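Local structure of DMATS type aromatic prenyltransferase (Streptomyces coelicolor, 6ZS0) at residues P63-S67 with M78-E83; R16-V20 with R307-L312; G322-A328 with T340-E346; S186-A192 with K204-D210; L47-P52 with E346-V350. The protein probably transfers a dimethylallyl group to carbon 5 of the tryptophan indole, within an ABBA-barrel fold. One frame throughout, in Å; residues are numbered along the deposited sequence.

Contact 1 (P63-S67 with M78-E83); sequences PVEFS and MRVLVE
Backbone hydrogen bonds carry most of the polar contact between P63-S67 and M78-E83. E65 and L81 exchange one pair, S67 and R79 another, and E83 N reaches P63 O just beyond the strand ends. The L81 N to E65 O bond is short and almost straight, 2.8 Å at 177°. In the intervening non-hydrogen-bonded pairs, V64 with V82 and F66 with V80, CA-H groups turn to carbonyls instead; V64 CA lies 3.1 Å from L81 O. This is the first hairpin of the antiparallel barrel. V64, F66, V80 and V82 face the surrounding helices 6-20 and 25-39, whereas E65, S67, R79 and L81 line the inner wall, on the side where enzymes of this fold hold their substrates. Apolar contacts on the helix side centre on V80 CG2, which is met by V64 CG1 at 3.5 Å and by F66 CE2 at 3.7 Å. M78 runs beside F66 in the same direction; with CG anti to the backbone N (chi1 178°) and the chain extended, its CE comes within 3.9 Å of F66 CD2. On the inner side S67 OG presses against R79 CB at 3.3 Å. One water, lying in the guanidinium plane of R79, links the two residues, 2.9 Å from R79 NH1 and 2.9 Å from S67 OG.

Contact 2 (R16-V20 with R307-L312); sequences RLGSV and RALAAL
The helical segments R16-V20 and R307-L312 run antiparallel, their axes 8.8 Å apart at closest approach and 164° between directions, with R16 and A311 nearest each other. R16 bends at chi3 (-55°), which turns the guanidinium edge to a single backbone oxygen. R16 NE meets A311 O at 2.7 Å in the carbonyl plane, on a lone pair, while R16 NH2 reaches the same A311 O at 2.9 Å, nearly along the C=O axis. Both bonds lie within the guanidinium plane, which fixes its rotation. A311 is in the last turn of helix 303-312, where a positive charge would probably be favoured by the helix dipole. The pair belongs to the helical layer outside the barrel: L17 and L312 also rest on F66, and A308 and L312 touch L343. Small residues on 303-312 admit the branched side chains opposite. L17 CD2 rests against both A308 CB and A311 CB, 3.8 Å from each, and approaches A308 O at 3.4 Å. The other branch, L17 CD1, crosses to L312 CD2 at 3.7 Å. One turn on, V20 CG1 lies against R307 CB at 3.9 Å, and V20 CG2 leans toward A311 CB.

Contact 3 (G322-A328 with T340-E346); sequences GLIAYLA and TAYLSSE
S344 bonds twice to the G322-L323 backbone: S344 OG donates to G322 O at 2.6 Å and S344 N to L323 O at 2.8 Å. The hydroxyl stands anti to its own carbonyl carbon, beside the S344 N (chi1 -64°), which brings it to G322 O. Further along, A325 N bonds to Y342 O, Y342 N to Y326 O, and A328 and T340 exchange two bonds. A325 and Y326 together face Y342, a beta bulge in the hairpin that ends the barrel; Y326 N is buried there without a partner. L343 and I324 turn outward to helix 303-312, where I324 CG1 lies beside L343 CD2 at 3.9 Å. On the inner side Y342 offers its ring edge to A328 CB, 3.9 Å from Y342 CE1. Beyond the strands E346 crosses L323 at about a right angle, E346 CD 3.6 Å from L323 CD2, and E346 OE1 makes a long, weak ion pair with R315. An alanine for E346 would be likely to open a gap beside L323 CD2 and remove the ion pair to R315.

Contact 4 (S186-A192 with K204-D210); sequences SGYPFLA and KVYLRHD
S186 ties the open end of the S186-A192 and K204-D210 pairing twice: S186 N donates to R208 O at 2.8 Å, nearly straight at 178°, and S186 OG accepts from D210 N at 3.2 Å. R208 N reaches G187 O at 3.0 Å, but from above the carbonyl plane rather than on a lone pair. P189 is an extra residue between the Y188-L207 and F190-Y206 neighbours. It has no N-H to give, and P189 CD lies 3.2 Å from Y206 O. A water satisfies that carbonyl, donating to Y206 O at 2.6 Å and to F190 O at 2.7 Å; F190 O also accepts from Y206 N. A192 and K204 exchange two backbone bonds, and H209 NE2 is held outside the segments by S256 OG. With CG anti to its carbonyl carbon (chi1 -53°), F190 points its ring edge at the face of Y206, centroids 5.5 Å apart and planes at 81°, a T-shaped pair. F190 also meets W135. Y188 lies alongside L207, its CD1 4.0 Å from L207 CD1. L191 and V205 face helix 162-175 while F190 and Y206 turn the other way, the two-sided division of an antiparallel hairpin in the wall of an ABBA barrel.

Contact 5 (L47-P52 with E346-V350); sequences LSLAPP and EAYTV
A type I beta turn, E346 to T349, follows the last barrel strand and sets A347 and Y348 against L47-P52. D60 OD2 holds Y348 N from outside. With CG anti to its carbonyl carbon (chi1 -66°), Y348 swings its ring toward P51, which covers one face: P51 CG stands 3.8 Å from the ring centroid, 9° off the normal, a CH-pi contact, and P51 CA comes within 3.6 Å of Y348 CZ. A347 CB lies over the opposite face, offset toward the rim. The contact ties the segment after the last barrel strand to the loop between helix 25-39 and strand 64-70, and L47 and A347 both also touch F9 of helix 6-20. There L47 CD2 meets A347 CB at 4.0 Å. No direct hydrogen bond joins the segments; water does it. One water donates to L47 O at 2.7 Å and to A347 O at 2.9 Å. Another sits at the ring edge, in plane, 2.7 Å from Y348 OH and 2.8 Å from L49 O, bridging the two. With an alanine in place of Y348, P51 would probably lose the aromatic face it lies on and the second water its hydroxyl partner.

Contacts 1, 3 and 4 are hairpins of one antiparallel barrel, held chiefly by backbone bonds. Contacts 1 and 3 lie deepest and adjoin directly, since strands 64-70 and 338-344 are neighbours that close the barrel; F66 O and L343 N probably bond there. Contact 4, partly buried, belongs to the same sheet but lies about 18 Å from contact 3 and 19 Å from contact 1, centre to centre. Contact 2 joins two helices outside the barrel through apolar packing and one arginine; its leucines pack on the outer faces of contacts 1 and 3. Contact 5, at the surface, shares E346 with contact 3 but relies on proline-tyrosine packing and bridging waters.

Contact 1 (P63-S67 with M78-E83)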
# COMPACT_ATOMS: atom_id res chain seq x y z
N PRO A 63 -12.03 -2.70 -1.79
CA PRO A 63 -11.23 -2.88 -0.58
C PRO A 63 -10.02 -3.79 -0.75
O PRO A 63 -9.64 -4.49 0.18
CB PRO A 63 -12.25 -3.51 0.36
CG PRO A 63 -13.09 -4.37 -0.55
CD PRO A 63 -13.25 -3.54 -1.80
N VAL A 64 -9.44 -3.76 -1.95
CA VAL A 64 -8.25 -4.53 -2.35
C VAL A 64 -7.41 -3.63 -3.24
O VAL A 64 -8.01 -2.93 -4.07
CB VAL A 64 -8.61 -5.81 -3.09
CG1 VAL A 64 -7.38 -6.64 -3.40
CG2 VAL A 64 -9.63 -6.66 -2.33
N GLU A 65 -6.10 -3.70 -3.07
CA GLU A 65 -5.14 -3.04 -3.96
C GLU A 65 -3.95 -3.97 -4.09
O GLU A 65 -3.71 -4.75 -3.20
CB GLU A 65 -4.69 -1.69 -3.39
CG GLU A 65 -3.69 -0.96 -4.28
CD GLU A 65 -3.17 0.34 -3.68
OE1 GLU A 65 -2.40 0.26 -2.70
OE2 GLU A 65 -3.56 1.42 -4.19
N PHE A 66 -3.30 -3.96 -5.23
CA PHE A 66 -2.12 -4.81 -5.46
C PHE A 66 -0.88 -3.94 -5.57
O PHE A 66 -0.98 -2.73 -5.81
CB PHE A 66 -2.26 -5.64 -6.73
CG PHE A 66 -3.46 -6.56 -6.68
CD1 PHE A 66 -4.64 -6.22 -7.33
CD2 PHE A 66 -3.40 -7.73 -5.95
CE1 PHE A 66 -5.74 -7.07 -7.29
CE2 PHE A 66 -4.50 -8.57 -5.90
CZ PHE A 66 -5.66 -8.25 -6.58
N SER A 67 0.27 -4.55 -5.35
CA SER A 67 1.55 -3.88 -5.67
C SER A 67 2.55 -4.90 -6.19
O SER A 67 2.49 -6.07 -5.78
CB SER A 67 2.07 -3.09 -4.49
OG SER A 67 2.46 -3.91 -3.40
N MET A 78 5.20 -9.54 -5.02
CA MET A 78 3.79 -9.12 -5.12
C MET A 78 3.21 -8.97 -3.73
O MET A 78 3.48 -9.83 -2.88
CB MET A 78 2.99 -10.13 -5.92
CG MET A 78 1.56 -9.79 -6.02
SD MET A 78 0.77 -11.00 -7.07
CE MET A 78 -0.96 -10.60 -6.77
N ARG A 79 2.45 -7.90 -3.53
CA ARG A 79 1.64 -7.75 -2.31
C ARG A 79 0.18 -7.54 -2.68
O ARG A 79 -0.13 -7.00 -3.75
CB ARG A 79 2.12 -6.58 -1.45
CG ARG A 79 3.51 -6.77 -0.91
CD ARG A 79 3.99 -5.51 -0.23
NE ARG A 79 5.20 -5.79 0.52
CZ ARG A 79 6.39 -6.00 -0.02
NH1 ARG A 79 6.56 -5.94 -1.33
NH2 ARG A 79 7.43 -6.26 0.77
N VAL A 80 -0.69 -7.89 -1.74
CA VAL A 80 -2.12 -7.52 -1.81
C VAL A 80 -2.49 -6.84 -0.50
O VAL A 80 -2.12 -7.36 0.58
CB VAL A 80 -3.05 -8.70 -2.08
CG1 VAL A 80 -2.92 -9.78 -1.03
CG2 VAL A 80 -4.49 -8.25 -2.24
N LEU A 81 -3.13 -5.69 -0.62
CA LEU A 81 -3.60 -4.87 0.51
C LEU A 81 -5.11 -5.05 0.60
O LEU A 81 -5.80 -4.95 -0.44
CB LEU A 81 -3.25 -3.41 0.27
CG LEU A 81 -3.70 -2.45 1.38
CD1 LEU A 81 -2.85 -2.63 2.62
CD2 LEU A 81 -3.62 -1.03 0.87
N VAL A 82 -5.62 -5.34 1.79
CA VAL A 82 -7.07 -5.60 1.97
C VAL A 82 -7.56 -4.93 3.25
O VAL A 82 -6.79 -4.82 4.22
CB VAL A 82 -7.39 -7.11 1.99
CG1 VAL A 82 -6.60 -7.83 3.06
CG2 VAL A 82 -8.86 -7.37 2.19
N GLU A 83 -8.83 -4.56 3.26
CA GLU A 83 -9.51 -4.09 4.48
C GLU A 83 -10.44 -5.20 4.95
O GLU A 83 -11.54 -5.34 4.43
CB GLU A 83 -10.26 -2.79 4.18
CG GLU A 83 -11.05 -2.32 5.38
CD GLU A 83 -11.70 -0.96 5.18
OE1 GLU A 83 -11.17 0.05 5.68
OE2 GLU A 83 -12.72 -0.94 4.56
O HOH W 1 5.01 -5.25 -3.73

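Contact 2 (R16-V20 with R307-L312)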
# COMPACT_ATOMS: atom_id res chain seq x y z
N ARG A 16 -3.97 -13.88 -11.84
CA ARG A 16 -3.30 -13.46 -13.10
C ARG A 16 -2.04 -12.67 -12.75
O ARG A 16 -1.00 -12.91 -13.37
CB ARG A 16 -4.26 -12.69 -14.01
CG ARG A 16 -5.43 -13.53 -14.50
CD ARG A 16 -6.27 -12.78 -15.51
NE ARG A 16 -6.73 -11.49 -15.00
CZ ARG A 16 -7.88 -11.29 -14.38
NH1 ARG A 16 -8.72 -12.29 -14.19
NH2 ARG A 16 -8.20 -10.08 -13.96
N LEU A 17 -2.11 -11.76 -11.79
CA LEU A 17 -0.94 -10.98 -11.36
C LEU A 17 0.10 -11.90 -10.73
O LEU A 17 1.27 -11.72 -11.02
CB LEU A 17 -1.36 -9.89 -10.37
CG LEU A 17 -2.02 -8.66 -10.95
CD1 LEU A 17 -2.58 -7.82 -9.81
CD2 LEU A 17 -1.03 -7.85 -11.79
N GLY A 18 -0.32 -12.86 -9.90
CA GLY A 18 0.58 -13.82 -9.24
C GLY A 18 1.39 -14.59 -10.28
O GLY A 18 2.60 -14.75 -10.09
N SER A 19 0.75 -14.99 -11.37
CA SER A 19 1.42 -15.75 -12.45
C SER A 19 2.43 -14.85 -13.16
O SER A 19 3.58 -15.30 -13.39
CB SER A 19 0.44 -16.32 -13.41
OG SER A 19 -0.52 -17.08 -12.71
N VAL A 20 2.04 -13.61 -13.45
CA VAL A 20 2.96 -12.61 -14.05
C VAL A 20 4.19 -12.46 -13.13
O VAL A 20 5.28 -12.32 -13.66
CB VAL A 20 2.24 -11.26 -14.29
CG1 VAL A 20 3.23 -10.14 -14.65
CG2 VAL A 20 1.19 -11.40 -15.39
N ARG A 307 2.89 -6.45 -18.51
CA ARG A 307 2.03 -7.65 -18.39
C ARG A 307 1.11 -7.52 -17.18
O ARG A 307 -0.04 -7.99 -17.26
CB ARG A 307 2.88 -8.92 -18.30
CG ARG A 307 3.65 -9.19 -19.58
CD ARG A 307 4.31 -10.56 -19.59
NE ARG A 307 5.75 -10.45 -19.37
CZ ARG A 307 6.43 -11.04 -18.39
NH1 ARG A 307 5.83 -11.82 -17.49
NH2 ARG A 307 7.74 -10.86 -18.33
N ALA A 308 1.59 -6.90 -16.09
CA ALA A 308 0.81 -6.74 -14.84
C ALA A 308 -0.44 -5.90 -15.15
O ALA A 308 -1.51 -6.26 -14.70
CB ALA A 308 1.66 -6.11 -13.78
N LEU A 309 -0.30 -4.79 -15.86
CA LEU A 309 -1.48 -3.97 -16.19
C LEU A 309 -2.51 -4.78 -16.99
O LEU A 309 -3.68 -4.72 -16.64
CB LEU A 309 -1.07 -2.67 -16.89
CG LEU A 309 -1.05 -1.49 -15.93
CD1 LEU A 309 0.00 -1.73 -14.85
CD2 LEU A 309 -0.80 -0.18 -16.67
N ALA A 310 -2.09 -5.56 -17.98
CA ALA A 310 -3.04 -6.38 -18.79
C ALA A 310 -3.70 -7.45 -17.91
O ALA A 310 -4.87 -7.75 -18.15
CB ALA A 310 -2.31 -6.95 -19.99
N ALA A 311 -3.00 -7.98 -16.90
CA ALA A 311 -3.53 -8.92 -15.89
C ALA A 311 -4.67 -8.28 -15.09
O ALA A 311 -5.65 -8.97 -14.80
CB ALA A 311 -2.43 -9.38 -14.97
N LEU A 312 -4.52 -7.02 -14.70
CA LEU A 312 -5.55 -6.29 -13.90
C LEU A 312 -6.82 -6.20 -14.73
O LEU A 312 -7.91 -6.45 -14.20
CB LEU A 312 -5.10 -4.87 -13.58
CG LEU A 312 -4.03 -4.68 -12.52
CD1 LEU A 312 -3.48 -3.26 -12.61
CD2 LEU A 312 -4.57 -4.95 -11.13

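Contact 3 (G322-A328 with T340-E346)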
# COMPACT_ATOMS: atom_id res chain seq x y z
N GLY A 322 -5.53 5.66 -13.46
CA GLY A 322 -5.71 5.15 -12.10
C GLY A 322 -5.26 3.72 -11.93
O GLY A 322 -5.11 3.33 -10.79
N LEU A 323 -5.04 2.96 -13.01
CA LEU A 323 -4.55 1.57 -12.86
C LEU A 323 -3.22 1.58 -12.11
O LEU A 323 -3.04 0.77 -11.20
CB LEU A 323 -4.43 0.89 -14.21
CG LEU A 323 -5.78 0.56 -14.86
CD1 LEU A 323 -5.58 -0.07 -16.23
CD2 LEU A 323 -6.60 -0.33 -13.96
N ILE A 324 -2.30 2.48 -12.47
CA ILE A 324 -1.12 2.74 -11.61
C ILE A 324 -1.48 3.91 -10.71
O ILE A 324 -1.54 5.04 -11.19
CB ILE A 324 0.15 2.97 -12.42
CG1 ILE A 324 0.50 1.77 -13.28
CG2 ILE A 324 1.29 3.34 -11.47
CD1 ILE A 324 1.69 1.99 -14.20
N ALA A 325 -1.74 3.66 -9.43
CA ALA A 325 -2.19 4.67 -8.47
C ALA A 325 -0.98 5.44 -7.91
O ALA A 325 -1.01 6.67 -7.88
CB ALA A 325 -2.97 4.04 -7.36
N TYR A 326 0.03 4.73 -7.45
CA TYR A 326 1.26 5.33 -6.90
C TYR A 326 2.48 4.65 -7.51
O TYR A 326 2.42 3.46 -7.86
CB TYR A 326 1.38 5.18 -5.38
CG TYR A 326 0.45 6.01 -4.54
CD1 TYR A 326 -0.89 5.70 -4.42
CD2 TYR A 326 0.92 7.11 -3.85
CE1 TYR A 326 -1.74 6.47 -3.63
CE2 TYR A 326 0.10 7.87 -3.04
CZ TYR A 326 -1.24 7.58 -2.95
OH TYR A 326 -2.05 8.37 -2.15
N LEU A 327 3.57 5.37 -7.55
CA LEU A 327 4.92 4.83 -7.72
C LEU A 327 5.72 5.17 -6.48
O LEU A 327 5.53 6.23 -5.91
CB LEU A 327 5.59 5.45 -8.95
CG LEU A 327 5.01 5.04 -10.30
CD1 LEU A 327 5.74 5.77 -11.42
CD2 LEU A 327 5.04 3.54 -10.51
N ALA A 328 6.63 4.30 -6.08
CA ALA A 328 7.44 4.52 -4.87
C ALA A 328 8.88 4.10 -5.15
O ALA A 328 9.11 3.10 -5.86
CB ALA A 328 6.90 3.76 -3.68
N THR A 340 8.44 0.41 -6.59
CA THR A 340 7.14 -0.27 -6.36
C THR A 340 6.05 0.46 -7.14
O THR A 340 6.03 1.67 -7.10
CB THR A 340 6.81 -0.36 -4.86
OG1 THR A 340 7.89 -1.02 -4.18
CG2 THR A 340 5.55 -1.15 -4.61
N ALA A 341 5.21 -0.31 -7.83
CA ALA A 341 4.00 0.17 -8.52
C ALA A 341 2.81 -0.33 -7.74
O ALA A 341 2.71 -1.52 -7.53
CB ALA A 341 3.96 -0.30 -9.96
N TYR A 342 1.95 0.60 -7.30
CA TYR A 342 0.67 0.29 -6.63
C TYR A 342 -0.40 0.25 -7.71
O TYR A 342 -0.56 1.26 -8.43
CB TYR A 342 0.40 1.29 -5.50
CG TYR A 342 1.42 1.13 -4.42
CD1 TYR A 342 2.68 1.71 -4.53
CD2 TYR A 342 1.21 0.27 -3.36
CE1 TYR A 342 3.66 1.51 -3.59
CE2 TYR A 342 2.19 0.04 -2.41
CZ TYR A 342 3.42 0.65 -2.53
OH TYR A 342 4.39 0.41 -1.60
N LEU A 343 -1.11 -0.87 -7.80
CA LEU A 343 -2.03 -1.18 -8.91
C LEU A 343 -3.46 -1.28 -8.40
O LEU A 343 -3.75 -2.10 -7.49
CB LEU A 343 -1.59 -2.49 -9.58
CG LEU A 343 -0.13 -2.49 -10.05
CD1 LEU A 343 0.28 -3.87 -10.59
CD2 LEU A 343 0.13 -1.41 -11.07
N SER A 344 -4.33 -0.49 -9.00
CA SER A 344 -5.74 -0.36 -8.63
C SER A 344 -6.53 -1.58 -9.13
O SER A 344 -6.38 -1.94 -10.29
CB SER A 344 -6.31 0.93 -9.19
OG SER A 344 -5.66 2.06 -8.61
N SER A 345 -7.39 -2.15 -8.31
CA SER A 345 -8.28 -3.25 -8.73
C SER A 345 -9.37 -2.74 -9.68
O SER A 345 -9.69 -3.40 -10.65
CB SER A 345 -8.84 -3.96 -7.53
OG SER A 345 -9.90 -4.81 -7.91
N GLU A 346 -9.96 -1.58 -9.39
CA GLU A 346 -11.02 -0.94 -10.23
C GLU A 346 -12.21 -1.90 -10.40
O GLU A 346 -12.82 -1.94 -11.47
CB GLU A 346 -10.38 -0.40 -11.51
CG GLU A 346 -9.42 0.76 -11.19
CD GLU A 346 -9.05 1.72 -12.30
OE1 GLU A 346 -9.58 1.57 -13.40
OE2 GLU A 346 -8.22 2.61 -12.05

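Contact 4 (S186-A192 with K204-D210)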
# COMPACT_ATOMS: atom_id res chain seq x y z
N SER A 186 2.73 16.98 7.12
CA SER A 186 1.40 17.62 7.24
C SER A 186 0.45 16.71 8.02
O SER A 186 -0.71 17.10 8.20
CB SER A 186 0.82 17.95 5.88
OG SER A 186 1.84 18.37 4.97
N GLY A 187 0.91 15.56 8.46
CA GLY A 187 0.03 14.52 9.02
C GLY A 187 0.73 13.17 9.07
O GLY A 187 1.85 13.03 8.52
N TYR A 188 0.11 12.23 9.76
CA TYR A 188 0.63 10.87 10.03
C TYR A 188 -0.44 9.90 9.59
O TYR A 188 -1.24 9.44 10.41
CB TYR A 188 0.97 10.72 11.52
CG TYR A 188 1.96 11.73 12.00
CD1 TYR A 188 3.32 11.54 11.82
CD2 TYR A 188 1.54 12.92 12.55
CE1 TYR A 188 4.24 12.50 12.21
CE2 TYR A 188 2.44 13.89 12.95
CZ TYR A 188 3.79 13.68 12.77
OH TYR A 188 4.69 14.64 13.16
N PRO A 189 -0.55 9.59 8.28
CA PRO A 189 -1.70 8.82 7.79
C PRO A 189 -1.71 7.36 8.25
O PRO A 189 -2.79 6.82 8.36
CB PRO A 189 -1.66 8.94 6.27
CG PRO A 189 -0.24 9.35 5.95
CD PRO A 189 0.31 10.08 7.18
N PHE A 190 -0.57 6.75 8.53
CA PHE A 190 -0.50 5.33 8.91
C PHE A 190 0.65 5.09 9.86
O PHE A 190 1.70 5.76 9.72
CB PHE A 190 -0.23 4.42 7.70
CG PHE A 190 -1.19 4.62 6.56
CD1 PHE A 190 -2.45 4.07 6.59
CD2 PHE A 190 -0.80 5.30 5.41
CE1 PHE A 190 -3.33 4.24 5.55
CE2 PHE A 190 -1.69 5.49 4.36
CZ PHE A 190 -2.96 4.96 4.44
N LEU A 191 0.46 4.17 10.80
CA LEU A 191 1.57 3.44 11.40
C LEU A 191 1.39 1.96 11.06
O LEU A 191 0.25 1.44 11.19
CB LEU A 191 1.57 3.66 12.90
CG LEU A 191 2.77 3.07 13.64
CD1 LEU A 191 3.20 4.01 14.74
CD2 LEU A 191 2.44 1.70 14.19
N ALA A 192 2.46 1.32 10.61
CA ALA A 192 2.38 -0.08 10.17
C ALA A 192 3.41 -0.94 10.93
O ALA A 192 4.45 -0.44 11.35
CB ALA A 192 2.56 -0.17 8.70
N LYS A 204 6.83 1.04 11.03
CA LYS A 204 6.86 1.94 9.85
C LYS A 204 5.95 3.13 10.16
O LYS A 204 4.79 2.90 10.52
CB LYS A 204 6.40 1.17 8.61
CG LYS A 204 7.27 -0.01 8.23
CD LYS A 204 6.68 -0.88 7.12
CE LYS A 204 7.74 -1.45 6.20
NZ LYS A 204 8.25 -0.44 5.24
N VAL A 205 6.49 4.35 10.07
CA VAL A 205 5.70 5.58 10.28
C VAL A 205 5.55 6.26 8.93
O VAL A 205 6.56 6.47 8.25
CB VAL A 205 6.34 6.54 11.30
CG1 VAL A 205 5.44 7.74 11.58
CG2 VAL A 205 6.66 5.83 12.61
N TYR A 206 4.33 6.57 8.54
CA TYR A 206 4.02 7.28 7.29
C TYR A 206 3.74 8.74 7.60
O TYR A 206 3.04 9.04 8.59
CB TYR A 206 2.84 6.64 6.56
CG TYR A 206 3.13 5.31 5.95
CD1 TYR A 206 3.32 4.19 6.73
CD2 TYR A 206 3.23 5.18 4.57
CE1 TYR A 206 3.59 2.96 6.16
CE2 TYR A 206 3.45 3.95 3.98
CZ TYR A 206 3.64 2.84 4.78
OH TYR A 206 3.91 1.61 4.24
N LEU A 207 4.28 9.63 6.76
CA LEU A 207 4.03 11.08 6.83
C LEU A 207 3.34 11.51 5.54
O LEU A 207 3.74 11.02 4.47
CB LEU A 207 5.36 11.84 6.97
CG LEU A 207 5.93 11.98 8.38
CD1 LEU A 207 6.10 10.66 9.06
CD2 LEU A 207 7.28 12.69 8.33
N ARG A 208 2.40 12.43 5.66
CA ARG A 208 1.78 13.14 4.52
C ARG A 208 2.63 14.37 4.20
O ARG A 208 3.09 15.03 5.16
CB ARG A 208 0.36 13.57 4.92
CG ARG A 208 -0.56 13.88 3.76
CD ARG A 208 -1.98 14.21 4.23
NE ARG A 208 -2.22 13.78 5.60
CZ ARG A 208 -2.93 12.71 5.99
NH1 ARG A 208 -3.01 12.43 7.28
NH2 ARG A 208 -3.55 11.92 5.11
N HIS A 209 2.82 14.67 2.92
CA HIS A 209 3.61 15.87 2.50
C HIS A 209 2.79 16.64 1.48
O HIS A 209 2.67 16.20 0.35
CB HIS A 209 4.97 15.46 1.95
CG HIS A 209 5.81 14.72 2.92
ND1 HIS A 209 6.41 15.33 4.02
CD2 HIS A 209 6.13 13.40 3.00
CE1 HIS A 209 7.05 14.42 4.71
NE2 HIS A 209 6.89 13.23 4.11
N ASP A 210 2.18 17.73 1.90
CA ASP A 210 1.41 18.61 1.01
C ASP A 210 2.37 19.48 0.19
O ASP A 210 3.35 20.01 0.78
CB ASP A 210 0.45 19.46 1.82
CG ASP A 210 -0.55 18.69 2.66
OD1 ASP A 210 -0.69 17.48 2.45
OD2 ASP A 210 -1.19 19.33 3.53
O HOH W 2 -3.85 11.44 9.38
O HOH W 3 2.50 8.02 10.94

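Contact 5 (L47-P52 with E346-V350)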
# COMPACT_ATOMS: atom_id res chain seq x y z
N LEU A 47 -20.79 -7.49 -7.74
CA LEU A 47 -20.21 -6.19 -8.20
C LEU A 47 -21.32 -5.28 -8.72
O LEU A 47 -21.06 -4.10 -8.88
CB LEU A 47 -19.14 -6.44 -9.26
CG LEU A 47 -17.80 -7.02 -8.75
CD1 LEU A 47 -16.79 -7.03 -9.86
CD2 LEU A 47 -17.24 -6.27 -7.56
N SER A 48 -22.53 -5.80 -8.95
CA SER A 48 -23.70 -5.02 -9.39
C SER A 48 -24.24 -4.17 -8.24
O SER A 48 -25.05 -3.27 -8.52
CB SER A 48 -24.77 -5.91 -9.94
OG SER A 48 -25.16 -6.84 -8.97
N LEU A 49 -23.87 -4.48 -6.99
CA LEU A 49 -24.24 -3.67 -5.81
C LEU A 49 -23.24 -2.52 -5.67
O LEU A 49 -22.08 -2.66 -6.10
CB LEU A 49 -24.25 -4.52 -4.54
CG LEU A 49 -25.21 -5.71 -4.50
CD1 LEU A 49 -25.42 -6.17 -3.07
CD2 LEU A 49 -26.54 -5.42 -5.12
N ALA A 50 -23.68 -1.42 -5.08
CA ALA A 50 -22.78 -0.32 -4.66
C ALA A 50 -21.65 -0.90 -3.83
O ALA A 50 -21.82 -1.93 -3.17
CB ALA A 50 -23.56 0.70 -3.87
N PRO A 51 -20.47 -0.24 -3.76
CA PRO A 51 -19.42 -0.67 -2.84
C PRO A 51 -19.94 -0.68 -1.40
O PRO A 51 -20.73 0.19 -1.03
CB PRO A 51 -18.31 0.38 -3.01
CG PRO A 51 -18.66 1.13 -4.28
CD PRO A 51 -20.14 0.98 -4.50
N PRO A 52 -19.52 -1.66 -0.55
CA PRO A 52 -20.18 -1.93 0.73
C PRO A 52 -20.05 -0.84 1.81
O PRO A 52 -21.00 -0.64 2.59
CB PRO A 52 -19.49 -3.21 1.24
CG PRO A 52 -18.17 -3.23 0.50
CD PRO A 52 -18.43 -2.60 -0.84
N GLU A 346 -9.96 -1.58 -9.39
CA GLU A 346 -11.02 -0.94 -10.23
C GLU A 346 -12.21 -1.90 -10.40
O GLU A 346 -12.82 -1.94 -11.47
CB GLU A 346 -10.38 -0.40 -11.51
CG GLU A 346 -9.42 0.76 -11.19
CD GLU A 346 -9.05 1.72 -12.30
OE1 GLU A 346 -9.58 1.57 -13.40
OE2 GLU A 346 -8.22 2.61 -12.05
N ALA A 347 -12.61 -2.57 -9.33
CA ALA A 347 -13.78 -3.46 -9.32
C ALA A 347 -15.06 -2.65 -9.56
O ALA A 347 -16.08 -3.28 -9.93
CB ALA A 347 -13.88 -4.21 -8.02
N TYR A 348 -15.04 -1.34 -9.29
CA TYR A 348 -16.23 -0.46 -9.38
C TYR A 348 -16.02 0.57 -10.48
O TYR A 348 -16.74 1.57 -10.49
CB TYR A 348 -16.53 0.11 -8.01
CG TYR A 348 -16.94 -0.92 -7.01
CD1 TYR A 348 -18.14 -1.61 -7.15
CD2 TYR A 348 -16.12 -1.27 -5.95
CE1 TYR A 348 -18.52 -2.58 -6.24
CE2 TYR A 348 -16.50 -2.22 -5.03
CZ TYR A 348 -17.71 -2.88 -5.17
OH TYR A 348 -18.06 -3.84 -4.26
N THR A 349 -15.08 0.33 -11.38
CA THR A 349 -14.80 1.24 -12.52
C THR A 349 -15.10 0.46 -13.79
O THR A 349 -14.22 -0.29 -14.24
CB THR A 349 -13.39 1.82 -12.39
OG1 THR A 349 -13.27 2.37 -11.06
CG2 THR A 349 -13.10 2.90 -13.40
N VAL A 350 -16.35 0.59 -14.27
CA VAL A 350 -16.95 -0.22 -15.38
C VAL A 350 -17.36 0.72 -16.51
O VAL A 350 -17.88 1.81 -16.21
CB VAL A 350 -18.17 -1.03 -14.91
O HOH W 4 -18.94 -3.02 -10.25
O HOH W 5 -20.61 -4.50 -4.59